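Local coordinates for protein aldose 1-epimerase (Caenorhabditis elegans, PDB 1LUR) that probably interconverts the alpha and beta anomers of aldose sugars such as galactose, in the manner of the GalM mutarotases, at residues Leu82-Lys87 with Gly134-Ala139; Gly96-His101 with Thr201-Gly206; Gly103-Gly108 with Glu130-Leu135. One frame throughout, in Å; residues are numbered along the deposited sequence.

Interaction 1 (Leu82-Lys87 with Gly134-Ala139); sequences LHFDGK and GLPGDA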
# COMPACT_ATOMS: atom_id res chain seq x y z
N LEU A 82 -20.24 4.60 -9.38
CA LEU A 82 -19.72 5.95 -9.25
C LEU A 82 -20.17 6.77 -10.44
O LEU A 82 -20.66 6.23 -11.43
CB LEU A 82 -18.18 5.94 -9.18
CG LEU A 82 -17.39 5.45 -10.40
CD1 LEU A 82 -17.27 6.55 -11.45
CD2 LEU A 82 -16.00 5.01 -9.94
N HIS A 83 -20.01 8.08 -10.33
CA HIS A 83 -20.39 8.98 -11.40
C HIS A 83 -19.13 9.70 -11.83
O HIS A 83 -18.41 10.26 -11.00
CB HIS A 83 -21.44 9.98 -10.91
CG HIS A 83 -22.70 9.33 -10.42
ND1 HIS A 83 -22.83 8.83 -9.14
CD2 HIS A 83 -23.87 9.07 -11.05
CE1 HIS A 83 -24.02 8.28 -9.01
NE2 HIS A 83 -24.68 8.41 -10.15
N PHE A 84 -18.83 9.66 -13.13
CA PHE A 84 -17.64 10.32 -13.64
C PHE A 84 -18.00 11.15 -14.86
O PHE A 84 -18.49 10.62 -15.86
CB PHE A 84 -16.58 9.29 -14.02
CG PHE A 84 -15.31 9.90 -14.53
CD1 PHE A 84 -14.42 10.52 -13.65
CD2 PHE A 84 -15.03 9.92 -15.89
CE1 PHE A 84 -13.27 11.14 -14.12
CE2 PHE A 84 -13.88 10.55 -16.37
CZ PHE A 84 -13.00 11.16 -15.49
N ASP A 85 -17.77 12.46 -14.77
CA ASP A 85 -18.06 13.36 -15.88
C ASP A 85 -19.52 13.24 -16.36
O ASP A 85 -19.79 13.22 -17.56
CB ASP A 85 -17.08 13.09 -17.03
CG ASP A 85 -15.68 13.64 -16.76
OD1 ASP A 85 -15.46 14.21 -15.66
OD2 ASP A 85 -14.80 13.50 -17.64
N GLY A 86 -20.45 13.18 -15.41
CA GLY A 86 -21.86 13.07 -15.73
C GLY A 86 -22.33 11.72 -16.24
O GLY A 86 -23.47 11.58 -16.69
N LYS A 87 -21.47 10.72 -16.15
CA LYS A 87 -21.82 9.39 -16.61
C LYS A 87 -21.66 8.38 -15.48
O LYS A 87 -20.67 8.42 -14.75
CB LYS A 87 -20.92 9.02 -17.79
CG LYS A 87 -21.33 7.79 -18.55
CD LYS A 87 -20.38 7.57 -19.71
CE LYS A 87 -20.67 6.26 -20.41
NZ LYS A 87 -19.58 5.93 -21.38
N GLY A 134 -13.48 -2.19 -16.16
CA GLY A 134 -14.75 -1.51 -15.98
C GLY A 134 -14.69 -0.09 -15.46
O GLY A 134 -15.72 0.57 -15.35
N LEU A 135 -13.50 0.40 -15.11
CA LEU A 135 -13.39 1.76 -14.61
C LEU A 135 -13.28 2.70 -15.82
O LEU A 135 -12.85 2.29 -16.90
CB LEU A 135 -12.18 1.88 -13.66
CG LEU A 135 -12.40 1.23 -12.27
CD1 LEU A 135 -11.08 1.09 -11.53
CD2 LEU A 135 -13.39 2.07 -11.45
N PRO A 136 -13.66 3.98 -15.66
CA PRO A 136 -13.59 4.91 -16.80
C PRO A 136 -12.23 5.16 -17.41
O PRO A 136 -11.20 5.05 -16.74
CB PRO A 136 -14.21 6.19 -16.24
CG PRO A 136 -13.83 6.13 -14.78
CD PRO A 136 -14.09 4.67 -14.43
N GLY A 137 -12.23 5.46 -18.71
CA GLY A 137 -11.01 5.74 -19.44
C GLY A 137 -9.90 4.71 -19.45
O GLY A 137 -10.13 3.52 -19.29
N ASP A 138 -8.68 5.20 -19.64
CA ASP A 138 -7.51 4.32 -19.67
C ASP A 138 -6.33 4.98 -18.98
O ASP A 138 -6.44 6.09 -18.46
CB ASP A 138 -7.14 4.00 -21.12
CG ASP A 138 -6.93 5.26 -21.95
OD1 ASP A 138 -6.24 6.18 -21.46
OD2 ASP A 138 -7.43 5.33 -23.09
N ALA A 139 -5.20 4.29 -18.98
CA ALA A 139 -4.00 4.82 -18.36
C ALA A 139 -2.80 3.92 -18.58
O ALA A 139 -2.93 2.70 -18.68
CB ALA A 139 -4.23 5.00 -16.86

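Interaction 2 (Gly96-His101 with Thr201-Gly206); sequences GPHYLH and TFCPTG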
# COMPACT_ATOMS: atom_id res chain seq x y z
N GLY A 96 -18.08 -7.96 -1.11
CA GLY A 96 -19.30 -7.51 -0.49
C GLY A 96 -20.02 -6.81 -1.62
O GLY A 96 -19.90 -7.23 -2.77
N PRO A 97 -20.76 -5.73 -1.34
CA PRO A 97 -21.47 -5.02 -2.40
C PRO A 97 -20.54 -4.00 -3.10
O PRO A 97 -20.91 -3.39 -4.10
CB PRO A 97 -22.58 -4.32 -1.64
CG PRO A 97 -21.88 -3.94 -0.36
CD PRO A 97 -21.13 -5.21 -0.01
N HIS A 98 -19.33 -3.85 -2.57
CA HIS A 98 -18.37 -2.91 -3.14
C HIS A 98 -17.37 -3.47 -4.16
O HIS A 98 -17.28 -4.69 -4.35
CB HIS A 98 -17.60 -2.24 -1.99
CG HIS A 98 -18.47 -1.84 -0.83
ND1 HIS A 98 -19.56 -1.01 -0.97
CD2 HIS A 98 -18.41 -2.17 0.48
CE1 HIS A 98 -20.13 -0.84 0.21
NE2 HIS A 98 -19.46 -1.53 1.11
N TYR A 99 -16.64 -2.56 -4.80
CA TYR A 99 -15.63 -2.90 -5.81
C TYR A 99 -14.29 -2.55 -5.16
O TYR A 99 -13.93 -1.37 -5.06
CB TYR A 99 -15.83 -2.06 -7.07
CG TYR A 99 -15.17 -2.63 -8.30
CD1 TYR A 99 -15.49 -3.91 -8.76
CD2 TYR A 99 -14.26 -1.88 -9.04
CE1 TYR A 99 -14.94 -4.42 -9.91
CE2 TYR A 99 -13.69 -2.39 -10.22
CZ TYR A 99 -14.05 -3.67 -10.65
OH TYR A 99 -13.53 -4.18 -11.81
N LEU A 100 -13.56 -3.58 -4.75
CA LEU A 100 -12.27 -3.41 -4.10
C LEU A 100 -10.99 -3.57 -4.92
O LEU A 100 -10.84 -4.51 -5.69
CB LEU A 100 -12.21 -4.38 -2.91
CG LEU A 100 -10.95 -4.44 -2.05
CD1 LEU A 100 -10.90 -3.23 -1.13
CD2 LEU A 100 -10.96 -5.72 -1.22
N HIS A 101 -10.07 -2.64 -4.71
CA HIS A 101 -8.78 -2.63 -5.40
C HIS A 101 -8.80 -2.83 -6.90
O HIS A 101 -8.01 -3.62 -7.43
CB HIS A 101 -7.85 -3.68 -4.77
CG HIS A 101 -7.63 -3.50 -3.30
ND1 HIS A 101 -7.48 -2.26 -2.72
CD2 HIS A 101 -7.50 -4.40 -2.31
CE1 HIS A 101 -7.26 -2.40 -1.43
NE2 HIS A 101 -7.27 -3.69 -1.15
N THR A 201 -18.93 -2.67 6.73
CA THR A 201 -18.23 -3.32 5.63
C THR A 201 -16.91 -2.63 5.36
O THR A 201 -16.25 -2.88 4.35
CB THR A 201 -19.06 -3.27 4.34
OG1 THR A 201 -19.17 -1.91 3.91
CG2 THR A 201 -20.44 -3.83 4.58
N PHE A 202 -16.53 -1.74 6.27
CA PHE A 202 -15.29 -0.99 6.16
C PHE A 202 -15.26 -0.11 4.92
O PHE A 202 -14.21 0.08 4.31
CB PHE A 202 -14.08 -1.93 6.20
CG PHE A 202 -13.88 -2.58 7.54
CD1 PHE A 202 -14.46 -3.82 7.82
CD2 PHE A 202 -13.18 -1.92 8.54
CE1 PHE A 202 -14.34 -4.39 9.09
CE2 PHE A 202 -13.06 -2.49 9.82
CZ PHE A 202 -13.64 -3.72 10.09
N CYS A 203 -16.42 0.41 4.53
CA CYS A 203 -16.49 1.28 3.37
C CYS A 203 -16.72 2.67 3.93
O CYS A 203 -17.56 2.87 4.81
CB CYS A 203 -17.65 0.92 2.44
SG CYS A 203 -17.75 2.05 1.02
N PRO A 204 -15.95 3.66 3.44
CA PRO A 204 -16.10 5.04 3.92
C PRO A 204 -17.53 5.54 3.88
O PRO A 204 -18.30 5.20 2.98
CB PRO A 204 -15.19 5.82 2.98
CG PRO A 204 -14.09 4.84 2.69
CD PRO A 204 -14.86 3.56 2.45
N THR A 205 -17.90 6.35 4.86
CA THR A 205 -19.24 6.90 4.94
C THR A 205 -19.23 8.33 4.39
O THR A 205 -20.28 8.91 4.13
CB THR A 205 -19.74 6.94 6.39
OG1 THR A 205 -18.83 7.73 7.17
CG2 THR A 205 -19.80 5.54 6.96
N GLY A 206 -18.03 8.88 4.24
CA GLY A 206 -17.90 10.24 3.73
C GLY A 206 -17.60 11.21 4.86
O GLY A 206 -17.36 12.40 4.64

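Interaction 3 (Gly103-Gly108 with Glu130-Leu135); sequences GPNGLG and EQDDGL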
# COMPACT_ATOMS: atom_id res chain seq x y z
N GLY A 103 -10.95 -4.35 -8.77
CA GLY A 103 -11.60 -5.56 -9.26
C GLY A 103 -10.71 -6.76 -9.48
O GLY A 103 -9.50 -6.68 -9.28
N PRO A 104 -11.28 -7.89 -9.92
CA PRO A 104 -10.53 -9.13 -10.18
C PRO A 104 -9.42 -8.96 -11.20
O PRO A 104 -8.44 -9.71 -11.19
CB PRO A 104 -11.62 -10.11 -10.62
CG PRO A 104 -12.64 -9.23 -11.25
CD PRO A 104 -12.70 -8.05 -10.30
N ASN A 105 -9.56 -7.98 -12.09
CA ASN A 105 -8.54 -7.74 -13.11
C ASN A 105 -7.86 -6.38 -12.86
O ASN A 105 -7.46 -5.70 -13.80
CB ASN A 105 -9.13 -7.79 -14.52
CG ASN A 105 -8.06 -8.02 -15.58
OD1 ASN A 105 -7.17 -8.85 -15.41
ND2 ASN A 105 -8.14 -7.29 -16.69
N GLY A 106 -7.76 -6.00 -11.58
CA GLY A 106 -7.13 -4.74 -11.23
C GLY A 106 -5.63 -4.87 -11.48
O GLY A 106 -5.14 -5.96 -11.79
N LEU A 107 -4.90 -3.77 -11.35
CA LEU A 107 -3.46 -3.77 -11.58
C LEU A 107 -2.70 -4.78 -10.73
O LEU A 107 -1.70 -5.34 -11.18
CB LEU A 107 -2.89 -2.36 -11.34
CG LEU A 107 -3.54 -1.21 -12.12
CD1 LEU A 107 -2.77 0.08 -11.87
CD2 LEU A 107 -3.56 -1.53 -13.62
N GLY A 108 -3.16 -5.01 -9.51
CA GLY A 108 -2.49 -5.97 -8.64
C GLY A 108 -2.56 -7.40 -9.15
O GLY A 108 -1.76 -8.24 -8.75
N GLU A 130 -11.17 0.77 -19.66
CA GLU A 130 -12.46 0.29 -19.20
C GLU A 130 -12.71 -1.20 -19.51
O GLU A 130 -13.29 -1.90 -18.69
CB GLU A 130 -13.59 1.16 -19.78
CG GLU A 130 -14.98 0.87 -19.18
CD GLU A 130 -16.07 1.77 -19.74
OE1 GLU A 130 -15.76 2.59 -20.64
OE2 GLU A 130 -17.24 1.67 -19.30
N GLN A 131 -12.27 -1.68 -20.67
CA GLN A 131 -12.49 -3.09 -21.00
C GLN A 131 -11.77 -4.04 -20.06
O GLN A 131 -12.23 -5.15 -19.82
CB GLN A 131 -12.06 -3.43 -22.43
CG GLN A 131 -13.06 -3.07 -23.51
CD GLN A 131 -12.75 -1.74 -24.15
OE1 GLN A 131 -11.64 -1.51 -24.64
NE2 GLN A 131 -13.74 -0.84 -24.17
N ASP A 132 -10.64 -3.59 -19.53
CA ASP A 132 -9.86 -4.42 -18.61
C ASP A 132 -10.46 -4.51 -17.21
O ASP A 132 -10.48 -5.59 -16.62
CB ASP A 132 -8.43 -3.89 -18.44
CG ASP A 132 -7.63 -3.93 -19.71
OD1 ASP A 132 -7.53 -5.02 -20.32
OD2 ASP A 132 -7.09 -2.87 -20.10
N ASP A 133 -10.94 -3.39 -16.69
CA ASP A 133 -11.51 -3.38 -15.35
C ASP A 133 -12.84 -2.67 -15.10
O ASP A 133 -13.26 -2.54 -13.95
CB ASP A 133 -10.47 -2.78 -14.41
CG ASP A 133 -9.98 -1.42 -14.90
OD1 ASP A 133 -10.78 -0.70 -15.53
OD2 ASP A 133 -8.80 -1.08 -14.66
N GLY A 134 -13.48 -2.19 -16.16
CA GLY A 134 -14.75 -1.51 -15.98
C GLY A 134 -14.69 -0.09 -15.46
O GLY A 134 -15.72 0.57 -15.35
N LEU A 135 -13.50 0.40 -15.11
CA LEU A 135 -13.39 1.76 -14.61
C LEU A 135 -13.28 2.70 -15.82
O LEU A 135 -12.85 2.29 -16.90
CB LEU A 135 -12.18 1.88 -13.66
CG LEU A 135 -12.40 1.23 -12.27
CD1 LEU A 135 -11.08 1.09 -11.53
CD2 LEU A 135 -13.39 2.07 -11.45
O HOH W 1 -6.59 -3.32 -14.96
O HOH W 2 -6.77 -7.36 -19.06

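Interaction 1 (Leu82-Lys87 with Gly134-Ala139)
Phe84 and Pro136 carry most of this apolar contact, with Leu82 and Leu135 meeting beside them. Pro136 lies against one face of the phenyl ring: its CB is 3.8 Å from Phe84 CD2, and its CG is 4.1 Å from Phe84 CG. The pyrrolidine ring therefore covers the CG-CD2 side of the aromatic ring, and the two side chains cross obliquely. Phe84 reaches this position because its CG stands anti to the backbone N (chi1 -178°), which carries the ring off the hairpin toward the loop. The opposite face is met near its rim by the carboxylate carbon of Asp85, whose OD1 is salt-bridged to Arg322. The second apolar pair is a meeting of methyl ends, Leu82 CD2 lying 4.2 Å from Leu135 CD2. Leu166 and Tyr89 touch Leu82, Phe84 and Pro136 alike, joining both pairs into a single buried patch.

Hydrogen bonds act within the hairpin and not across the contact. Strands 81-84 and 87-90 are joined by a type I' turn from Phe84 to Lys87, in which Lys87 N binds Phe84 O at 3.0 Å and Phe84 N binds Lys87 O at 2.7 Å. Asp85 and Gly86 both take positive phi, which a two-residue hairpin of this type requires and glycine adopts easily. On the other side, Arg72 makes weak hydrogen bonds to the carbonyls of Leu135, Pro136 and Gly137 in the loop leading into strand 138-147.

Residue types fit this division of labour. Proline offers a rigid carbon surface and has no N-H to satisfy, while leucine and phenylalanine supply side chains suited to burial. With only carbon meeting carbon, the contact depends on shape and the exclusion of water.

Interaction 2 (Gly96-His101 with Thr201-Gly206)
His98 reaches across to Thr201 and Cys203 and has the largest surface buried here. Its NE2 donates to Thr201 OG1 at 2.8 Å, with an N-H...O angle of 152°, and the hydroxyl oxygen lies in the ring plane, at the imidazole edge. ND1 accepts from the backbone N of Asn79, so both ring nitrogens are engaged and the ring's rotation is fixed.

Thr201 suits its place because a hydroxyl can accept and donate at once: OG1 accepts the hydrogen bond from His98 NE2 and donates one to Asp199 OD1. The same carboxylate oxygen accepts from Cys203 N, so Asp199 is a second-shell residue that positions both partners of the histidine.

Cys203 covers one face of the imidazole. Its CB is 3.3 Å from His98 NE2, and SG lies 4.0 Å from the ring centroid, only 15° off the ring normal, a sulfur-aromatic contact. SG stands anti to the backbone N (chi1 179°), which carries the sulfur out over the imidazole face. On the opposite face Pro97 CG lies 3.6 Å above the centre, and the flat ring is thus sandwiched between two small, compact groups. Replacing His98 by an alanine would remove the ring, and Thr201 OG1 would probably lose its donor while a gap opened between Pro97 and Cys203.

In the fold, His98 precedes strand 99-100, which pairs antiparallel with strand 76-77, and Arg76 of that strand also touches the histidine. Thr201 and Cys203 lead into strand 204-205, where Thr205 is backbone-bonded to Glu197 of strand 194-198, near the edge of a large antiparallel sheet.

Interaction 3 (Gly103-Gly108 with Glu130-Leu135)
Asn105 has its CG anti to the backbone N (chi1 -160°), which swings its amide across to Asp132, while Asp132 CG stands anti to its own carbonyl carbon, which sets the carboxylate where a water can join it to that amide. ND2 of Asn105 then donates to the backbone O of Asp132 at 2.9 Å. The bond is nearly straight, with an N-H...O angle of 165°, and the acceptor lies in the amide plane; the donor, however, stands 37° above the carbonyl plane.

Two waters extend the grip. One accepts from Asn105 ND2 at 2.7 Å and donates to Asp132 OD1 at 2.8 Å, giving the NH2 group a second acceptor. The other donates to the backbone O of Asn105 at 2.8 Å and, less closely, to Asp133 OD2. Asp132 OD2 accepts from the backbone N of Asn129. Asp133 OD1 accepts from Leu135 N at 3.0 Å in an Asx turn and is salt-bridged to Arg72, which makes this aspartate a brace for the chain leaving helix 130-133 through Gly134, whose positive phi glycine tolerates well.

Asparagine, third in the type I turn from Gly103 to Gly106, suits its place by offering an N-H donor without charge beside two aspartates. The contact is thus a polar one, in which a side-chain amide supplies a donor to a carbonyl in the last turn of a short helix and two waters join the same asparagine to the carboxylates of Asp132 and Asp133.

How the interactions relate
From the N terminus, the hairpin at 82-87 comes first, followed by 96-101 and 103-108; interaction 3 closes the shortest loop by returning at 130-135. Interaction 1 closes at 134-139, sharing Gly134 and Leu135 with interaction 3, so the exit of helix 130-133 faces both the hairpin and the 103-108 turn. Interaction 2 closes a longer loop at 201-206: interaction 3 is nested inside it, whereas interactions 1 and 2 cross. Tyr99 OH hydrogen-bonds to the backbone O of Asp133, linking interactions 2 and 3 directly. Together they tie the loops and short strands between residues 82 and 108 to the helical turn before strand 138-147 of the nine-stranded sheet and to the edge of the seven-stranded sheet.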